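Local coordinates for flavin reductase domain protein (Arthrobacter sp., PDB 2QCK) that probably binds FMN and works as a flavin reductase, an oxidoreductase acting on flavin, at residues A[24-29]-A[37-42]; A[70-75]-A[104-109]. All blocks are in the same frame, centred on the assembly; numbering follows the deposited sequence.

Contact 1 of 2, residues A[24-29]-A[37-42]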
ATOM      1  N   VAL A  24      -7.747   2.639   3.309  1.00 31.05           N
ATOM      2  CA  VAL A  24      -8.428   1.489   3.904  1.00 33.06           C
ATOM      3  C   VAL A  24      -9.360   0.904   2.849  1.00 31.76           C
ATOM      4  O   VAL A  24     -10.157   1.640   2.272  1.00 30.60           O
ATOM      5  CB  VAL A  24      -9.185   1.894   5.211  1.00 30.63           C
ATOM      6  CG1 VAL A  24      -9.834   0.662   5.902  1.00 32.23           C
ATOM      7  CG2 VAL A  24      -8.224   2.623   6.173  1.00 39.50           C
ATOM      8  N   ALA A  25      -9.204  -0.401   2.575  1.00 32.29           N
ATOM      9  CA  ALA A  25     -10.097  -1.168   1.711  1.00 33.69           C
ATOM     10  C   ALA A  25     -10.616  -2.386   2.493  1.00 32.03           C
ATOM     11  O   ALA A  25     -10.117  -2.664   3.557  1.00 33.26           O
ATOM     12  CB  ALA A  25      -9.338  -1.620   0.421  1.00 34.02           C
ATOM     13  N   ILE A  26     -11.633  -3.083   1.974  1.00 35.42           N
ATOM     14  CA  ILE A  26     -12.065  -4.374   2.508  1.00 32.21           C
ATOM     15  C   ILE A  26     -12.096  -5.433   1.407  1.00 34.20           C
ATOM     16  O   ILE A  26     -12.595  -5.182   0.270  1.00 33.43           O
ATOM     17  CB  ILE A  26     -13.457  -4.353   3.215  1.00 29.87           C
ATOM     18  CG1 ILE A  26     -13.430  -3.403   4.423  1.00 33.83           C
ATOM     19  CG2 ILE A  26     -13.776  -5.776   3.616  1.00 28.70           C
ATOM     20  CD1 ILE A  26     -14.793  -2.894   4.910  1.00 28.35           C
ATOM     21  N   ILE A  27     -11.527  -6.598   1.728  1.00 34.29           N
ATOM     22  CA  ILE A  27     -11.455  -7.744   0.795  1.00 30.75           C
ATOM     23  C   ILE A  27     -12.525  -8.707   1.224  1.00 30.74           C
ATOM     24  O   ILE A  27     -12.668  -8.936   2.405  1.00 29.83           O
ATOM     25  CB  ILE A  27     -10.087  -8.452   0.867  1.00 34.11           C
ATOM     26  CG1 ILE A  27      -9.000  -7.506   0.396  1.00 25.16           C
ATOM     27  CG2 ILE A  27     -10.068  -9.785   0.020  1.00 35.35           C
ATOM     28  CD1 ILE A  27      -8.911  -7.376  -1.107  1.00 31.10           C
ATOM     29  N   THR A  28     -13.250  -9.261   0.259  1.00 29.71           N
ATOM     30  CA  THR A  28     -14.332 -10.241   0.557  1.00 29.48           C
ATOM     31  C   THR A  28     -14.074 -11.498  -0.272  1.00 30.34           C
ATOM     32  O   THR A  28     -13.488 -11.421  -1.340  1.00 32.80           O
ATOM     33  CB  THR A  28     -15.676  -9.680   0.230  1.00 27.58           C
ATOM     34  OG1 THR A  28     -15.685  -9.256  -1.175  1.00 27.71           O
ATOM     35  CG2 THR A  28     -15.990  -8.539   1.225  1.00 30.40           C
ATOM     36  N   VAL A  29     -14.412 -12.671   0.268  1.00 31.23           N
ATOM     37  CA  VAL A  29     -14.285 -13.899  -0.474  1.00 25.58           C
ATOM     38  C   VAL A  29     -15.386 -14.811  -0.001  1.00 30.15           C
ATOM     39  O   VAL A  29     -15.796 -14.749   1.159  1.00 31.56           O
ATOM     40  CB  VAL A  29     -12.921 -14.535  -0.295  1.00 29.63           C
ATOM     41  CG1 VAL A  29     -12.598 -14.761   1.169  1.00 31.52           C
ATOM     42  CG2 VAL A  29     -12.809 -15.825  -1.119  1.00 29.77           C
ATOM     43  N   GLY A  37     -14.322 -11.888   4.916  1.00 30.67           N
ATOM     44  CA  GLY A  37     -13.792 -10.605   4.449  1.00 32.05           C
ATOM     45  C   GLY A  37     -13.001  -9.933   5.530  1.00 32.36           C
ATOM     46  O   GLY A  37     -13.125 -10.276   6.689  1.00 34.49           O
ATOM     47  N   PHE A  38     -12.177  -8.964   5.164  1.00 34.60           N
ATOM     48  CA  PHE A  38     -11.332  -8.360   6.162  1.00 33.17           C
ATOM     49  C   PHE A  38     -10.850  -6.983   5.697  1.00 33.43           C
ATOM     50  O   PHE A  38     -10.693  -6.741   4.512  1.00 30.50           O
ATOM     51  CB  PHE A  38     -10.168  -9.317   6.479  1.00 37.75           C
ATOM     52  CG  PHE A  38      -9.408  -9.757   5.269  1.00 39.79           C
ATOM     53  CD1 PHE A  38      -9.860 -10.833   4.477  1.00 36.72           C
ATOM     54  CD2 PHE A  38      -8.282  -9.075   4.868  1.00 36.57           C
ATOM     55  CE1 PHE A  38      -9.179 -11.232   3.333  1.00 37.58           C
ATOM     56  CE2 PHE A  38      -7.606  -9.454   3.718  1.00 37.39           C
ATOM     57  CZ  PHE A  38      -8.058 -10.568   2.968  1.00 38.25           C
ATOM     58  N   THR A  39     -10.676  -6.075   6.646  1.00 29.61           N
ATOM     59  CA  THR A  39     -10.164  -4.742   6.387  1.00 32.23           C
ATOM     60  C   THR A  39      -8.701  -4.914   6.076  1.00 28.79           C
ATOM     61  O   THR A  39      -8.048  -5.719   6.696  1.00 31.11           O
ATOM     62  CB  THR A  39     -10.413  -3.829   7.642  1.00 33.29           C
ATOM     63  OG1 THR A  39     -11.816  -3.690   7.799  1.00 32.83           O
ATOM     64  CG2 THR A  39      -9.798  -2.394   7.554  1.00 28.94           C
ATOM     65  N   ALA A  40      -8.173  -4.082   5.180  1.00 32.48           N
ATOM     66  CA  ALA A  40      -6.821  -4.185   4.702  1.00 30.98           C
ATOM     67  C   ALA A  40      -6.261  -2.788   4.425  1.00 33.45           C
ATOM     68  O   ALA A  40      -6.941  -1.913   3.919  1.00 32.11           O
ATOM     69  CB  ALA A  40      -6.773  -4.998   3.423  1.00 32.17           C
ATOM     70  N   THR A  41      -5.029  -2.573   4.827  1.00 33.52           N
ATOM     71  CA  THR A  41      -4.320  -1.335   4.495  1.00 34.32           C
ATOM     72  C   THR A  41      -3.207  -1.514   3.452  1.00 35.97           C
ATOM     73  O   THR A  41      -2.477  -0.559   3.165  1.00 33.18           O
ATOM     74  CB  THR A  41      -3.716  -0.717   5.765  1.00 37.60           C
ATOM     75  OG1 THR A  41      -3.057  -1.739   6.518  1.00 38.16           O
ATOM     76  CG2 THR A  41      -4.818  -0.104   6.655  1.00 31.65           C
ATOM     77  N   SER A  42      -3.078  -2.682   2.842  1.00 34.09           N
ATOM     78  CA  SER A  42      -1.957  -2.916   1.906  1.00 35.47           C
ATOM     79  C   SER A  42      -2.329  -3.005   0.437  1.00 37.97           C
ATOM     80  O   SER A  42      -1.488  -3.313  -0.416  1.00 42.92           O
ATOM     81  CB  SER A  42      -1.203  -4.178   2.311  1.00 41.30           C
ATOM     82  OG  SER A  42      -2.052  -5.316   2.365  1.00 31.91           O
TER
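This is a β hairpin. Strands 22-31 and 34-40 run antiparallel near the centre of the chain, in the sheet of a flavin reductase-like domain, consistent with the split-barrel fold of FMN-binding relatives. Two hydrogen-bonded pairs, A25 with A40 and I27 with F38, alternate with the non-hydrogen-bonded pairs I26-T39 and T28-G37. A25 N gives the straightest bond, 3.0 Å to A40 O at 176°, nearly along the C=O axis. The return bond from A40 N to A25 O is 2.9 Å, and its donor sits above the carbonyl plane. I27 N reaches F38 O at 2.9 Å, within the carbonyl plane. F38 N answers to I27 O, although the position of that oxygen is less certain.

I27 and F38 lie side by side on one face of the sheet. I27 can be followed outward from its CB, which stands over one face of the F38 ring, 3.6 Å from CZ, in a CH-π contact. The ring comes back under the isoleucine because F38 CG takes the crowded position between backbone N and carbonyl carbon (chi1 53°). I27 CG2, anti to the backbone N, lies beyond the ring rim, 3.7 Å from F38 CE1. I27 CG1 is looser, 4.1 Å from F38 CE2. The chain then bends (chi2 -79°), and CD1 leads away from F38. Beyond the hairpin, I27 packs on I73, V75 and F55, and F38 on F55, M57 and I67. On this same face A25 packs on H20 of the second subunit.

The face with I26 and T39 is more polar. T39 OG1 bonds to A86 O, and T28 OG1 to P109 O. At the end of the pairing, V24 and T39 cross obliquely, and their methyls V24 CG1 and T39 CG2 meet tightly at 3.5 Å.

Contact 2 of 2, residues A[70-75]-A[104-109]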
ATOM      1  N   THR A  70      -9.737 -20.185  -2.730  1.00 35.39           N
ATOM      2  CA  THR A  70     -10.728 -19.576  -3.594  1.00 33.78           C
ATOM      3  C   THR A  70     -10.080 -18.728  -4.639  1.00 34.67           C
ATOM      4  O   THR A  70      -8.973 -18.210  -4.431  1.00 35.56           O
ATOM      5  CB  THR A  70     -11.727 -18.767  -2.753  1.00 36.41           C
ATOM      6  OG1 THR A  70     -12.233 -19.629  -1.722  1.00 33.79           O
ATOM      7  CG2 THR A  70     -12.931 -18.301  -3.601  1.00 34.48           C
ATOM      8  N   THR A  71     -10.742 -18.586  -5.781  1.00 35.79           N
ATOM      9  CA  THR A  71     -10.207 -17.749  -6.853  1.00 35.19           C
ATOM     10  C   THR A  71     -10.775 -16.326  -6.947  1.00 33.56           C
ATOM     11  O   THR A  71     -10.017 -15.384  -7.093  1.00 33.71           O
ATOM     12  CB  THR A  71     -10.317 -18.428  -8.217  1.00 39.65           C
ATOM     13  OG1 THR A  71      -9.442 -19.552  -8.242  1.00 42.52           O
ATOM     14  CG2 THR A  71      -9.930 -17.454  -9.330  1.00 37.12           C
ATOM     15  N   HIS A  72     -12.085 -16.145  -6.874  1.00 32.69           N
ATOM     16  CA  HIS A  72     -12.657 -14.794  -7.002  1.00 32.61           C
ATOM     17  C   HIS A  72     -12.758 -14.125  -5.662  1.00 34.72           C
ATOM     18  O   HIS A  72     -13.149 -14.754  -4.679  1.00 36.53           O
ATOM     19  CB  HIS A  72     -13.991 -14.835  -7.718  1.00 37.17           C
ATOM     20  CG  HIS A  72     -13.848 -15.312  -9.128  1.00 38.40           C
ATOM     21  ND1 HIS A  72     -13.963 -16.638  -9.472  1.00 40.64           N
ATOM     22  CD2 HIS A  72     -13.453 -14.662 -10.247  1.00 45.53           C
ATOM     23  CE1 HIS A  72     -13.706 -16.774 -10.759  1.00 43.96           C
ATOM     24  NE2 HIS A  72     -13.391 -15.590 -11.252  1.00 44.95           N
ATOM     25  N   ILE A  73     -12.351 -12.860  -5.644  1.00 34.46           N
ATOM     26  CA  ILE A  73     -12.447 -11.999  -4.483  1.00 35.31           C
ATOM     27  C   ILE A  73     -12.933 -10.599  -4.875  1.00 35.93           C
ATOM     28  O   ILE A  73     -12.909 -10.203  -6.039  1.00 35.79           O
ATOM     29  CB  ILE A  73     -11.109 -11.897  -3.708  1.00 35.37           C
ATOM     30  CG1 ILE A  73     -10.053 -11.056  -4.434  1.00 38.63           C
ATOM     31  CG2 ILE A  73     -10.512 -13.272  -3.456  1.00 38.83           C
ATOM     32  CD1 ILE A  73      -8.823 -10.784  -3.514  1.00 39.96           C
ATOM     33  N   GLY A  74     -13.415  -9.861  -3.887  1.00 36.45           N
ATOM     34  CA  GLY A  74     -13.777  -8.460  -4.080  1.00 35.61           C
ATOM     35  C   GLY A  74     -12.873  -7.554  -3.278  1.00 35.10           C
ATOM     36  O   GLY A  74     -12.442  -7.902  -2.199  1.00 39.27           O
ATOM     37  N   VAL A  75     -12.574  -6.377  -3.816  1.00 33.51           N
ATOM     38  CA  VAL A  75     -11.990  -5.323  -3.012  1.00 33.34           C
ATOM     39  C   VAL A  75     -12.874  -4.070  -2.997  1.00 31.75           C
ATOM     40  O   VAL A  75     -13.423  -3.674  -4.036  1.00 30.78           O
ATOM     41  CB  VAL A  75     -10.491  -4.980  -3.452  1.00 34.00           C
ATOM     42  CG1 VAL A  75     -10.430  -4.391  -4.810  1.00 30.50           C
ATOM     43  CG2 VAL A  75      -9.829  -4.065  -2.423  1.00 33.76           C
ATOM     44  N   GLY A 104     -22.613 -10.771  -5.243  1.00 33.89           N
ATOM     45  CA  GLY A 104     -22.542 -10.232  -6.586  1.00 36.93           C
ATOM     46  C   GLY A 104     -21.973 -11.234  -7.575  1.00 40.06           C
ATOM     47  O   GLY A 104     -21.991 -12.447  -7.323  1.00 39.05           O
ATOM     48  N   PRO A 105     -21.409 -10.730  -8.685  1.00 43.92           N
ATOM     49  CA  PRO A 105     -20.719 -11.526  -9.705  1.00 43.90           C
ATOM     50  C   PRO A 105     -19.801 -12.568  -9.100  1.00 41.14           C
ATOM     51  O   PRO A 105     -19.131 -12.283  -8.117  1.00 39.51           O
ATOM     52  CB  PRO A 105     -19.875 -10.481 -10.442  1.00 44.57           C
ATOM     53  CG  PRO A 105     -20.706  -9.259 -10.364  1.00 49.30           C
ATOM     54  CD  PRO A 105     -21.352  -9.291  -8.995  1.00 44.86           C
ATOM     55  N   TYR A 106     -19.809 -13.759  -9.691  1.00 40.28           N
ATOM     56  CA  TYR A 106     -19.048 -14.905  -9.221  1.00 38.50           C
ATOM     57  C   TYR A 106     -19.336 -15.259  -7.761  1.00 37.90           C
ATOM     58  O   TYR A 106     -18.517 -15.919  -7.102  1.00 40.01           O
ATOM     59  CB  TYR A 106     -17.558 -14.667  -9.426  1.00 39.54           C
ATOM     60  CG  TYR A 106     -17.197 -14.155 -10.804  1.00 39.25           C
ATOM     61  CD1 TYR A 106     -16.898 -15.029 -11.840  1.00 42.41           C
ATOM     62  CD2 TYR A 106     -17.147 -12.806 -11.067  1.00 42.16           C
ATOM     63  CE1 TYR A 106     -16.555 -14.564 -13.099  1.00 44.42           C
ATOM     64  CE2 TYR A 106     -16.798 -12.328 -12.317  1.00 45.06           C
ATOM     65  CZ  TYR A 106     -16.504 -13.208 -13.330  1.00 43.42           C
ATOM     66  OH  TYR A 106     -16.177 -12.722 -14.583  1.00 51.47           O
ATOM     67  N   GLU A 107     -20.488 -14.822  -7.252  1.00 33.43           N
ATOM     68  CA  GLU A 107     -20.888 -15.079  -5.862  1.00 34.59           C
ATOM     69  C   GLU A 107     -19.936 -14.411  -4.863  1.00 33.60           C
ATOM     70  O   GLU A 107     -19.830 -14.843  -3.721  1.00 35.27           O
ATOM     71  CB  GLU A 107     -20.924 -16.580  -5.583  1.00 36.55           C
ATOM     72  CG  GLU A 107     -21.785 -17.359  -6.554  1.00 44.72           C
ATOM     73  CD  GLU A 107     -23.193 -17.480  -6.056  1.00 59.00           C
ATOM     74  OE1 GLU A 107     -23.415 -18.307  -5.144  1.00 68.16           O
ATOM     75  OE2 GLU A 107     -24.068 -16.742  -6.557  1.00 72.86           O
ATOM     76  N   VAL A 108     -19.221 -13.387  -5.308  1.00 32.11           N
ATOM     77  CA  VAL A 108     -18.373 -12.604  -4.420  1.00 31.60           C
ATOM     78  C   VAL A 108     -19.293 -11.759  -3.526  1.00 32.14           C
ATOM     79  O   VAL A 108     -20.310 -11.198  -4.002  1.00 33.01           O
ATOM     80  CB  VAL A 108     -17.413 -11.699  -5.223  1.00 32.51           C
ATOM     81  CG1 VAL A 108     -16.589 -10.763  -4.278  1.00 29.21           C
ATOM     82  CG2 VAL A 108     -16.474 -12.552  -6.086  1.00 27.43           C
ATOM     83  N   PRO A 109     -18.974 -11.675  -2.212  1.00 32.71           N
ATOM     84  CA  PRO A 109     -19.759 -10.782  -1.366  1.00 29.31           C
ATOM     85  C   PRO A 109     -19.404  -9.323  -1.625  1.00 29.51           C
ATOM     86  O   PRO A 109     -18.232  -8.911  -1.505  1.00 30.97           O
ATOM     87  CB  PRO A 109     -19.359 -11.201   0.053  1.00 29.83           C
ATOM     88  CG  PRO A 109     -18.599 -12.472  -0.086  1.00 26.07           C
ATOM     89  CD  PRO A 109     -17.952 -12.375  -1.417  1.00 27.80           C
TER
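Here the turn of a small two-stranded β hairpin, strands 101-103 and 109-111, lies against the start of strand 72-77. The turn is held by its own backbone bonds. V108 N binds P105 O at 3.0 Å, and G104 N binds V108 O at 2.7 Å. Y106 and E107 both have positive phi, close to a type I' turn.

Aromatic contact comes first. The H72 and Y106 rings form an offset stack, with centroids 4.3 Å apart and planes at 10°. Y106 CD1 lies over the imidazole face, 3.6 Å from H72 NE2. Y106 CB covers the same face nearer H72 CG, as a CH-π contact. T71 CG2 lies over the opposite face of the imidazole. An alanine at H72 would remove the ring and would probably leave Y106 less firmly held against the strand.

Apolar contact is carried by V108, a buried residue that also touches T28. Its two methyls divide the strand between them. CG2 lies 3.7 Å from H72 CB. CG1, anti to the backbone N, presses on the backbone where G74 has no side chain, 3.3 Å from G74 N.

Overall arrangement
Contact 1 lies near the centre of the chain, and the centre of contact 2 lies about 13 Å from the centre of the chain. Both reach the same sheet, because strands 22-31 and 72-77 are antiparallel neighbours in it. Contact 1 is largely backbone pairing, with buried aliphatic and aromatic packing on one face. Contact 2 relies on side chains across its two segments, with a buried valine and an aromatic stack whose tyrosine is exposed. The two meet directly: T28 N probably bonds to G74 O, and V29 packs on T70. Contact 1 also lies beside the second subunit, whereas no other chain of the assembly touches contact 2.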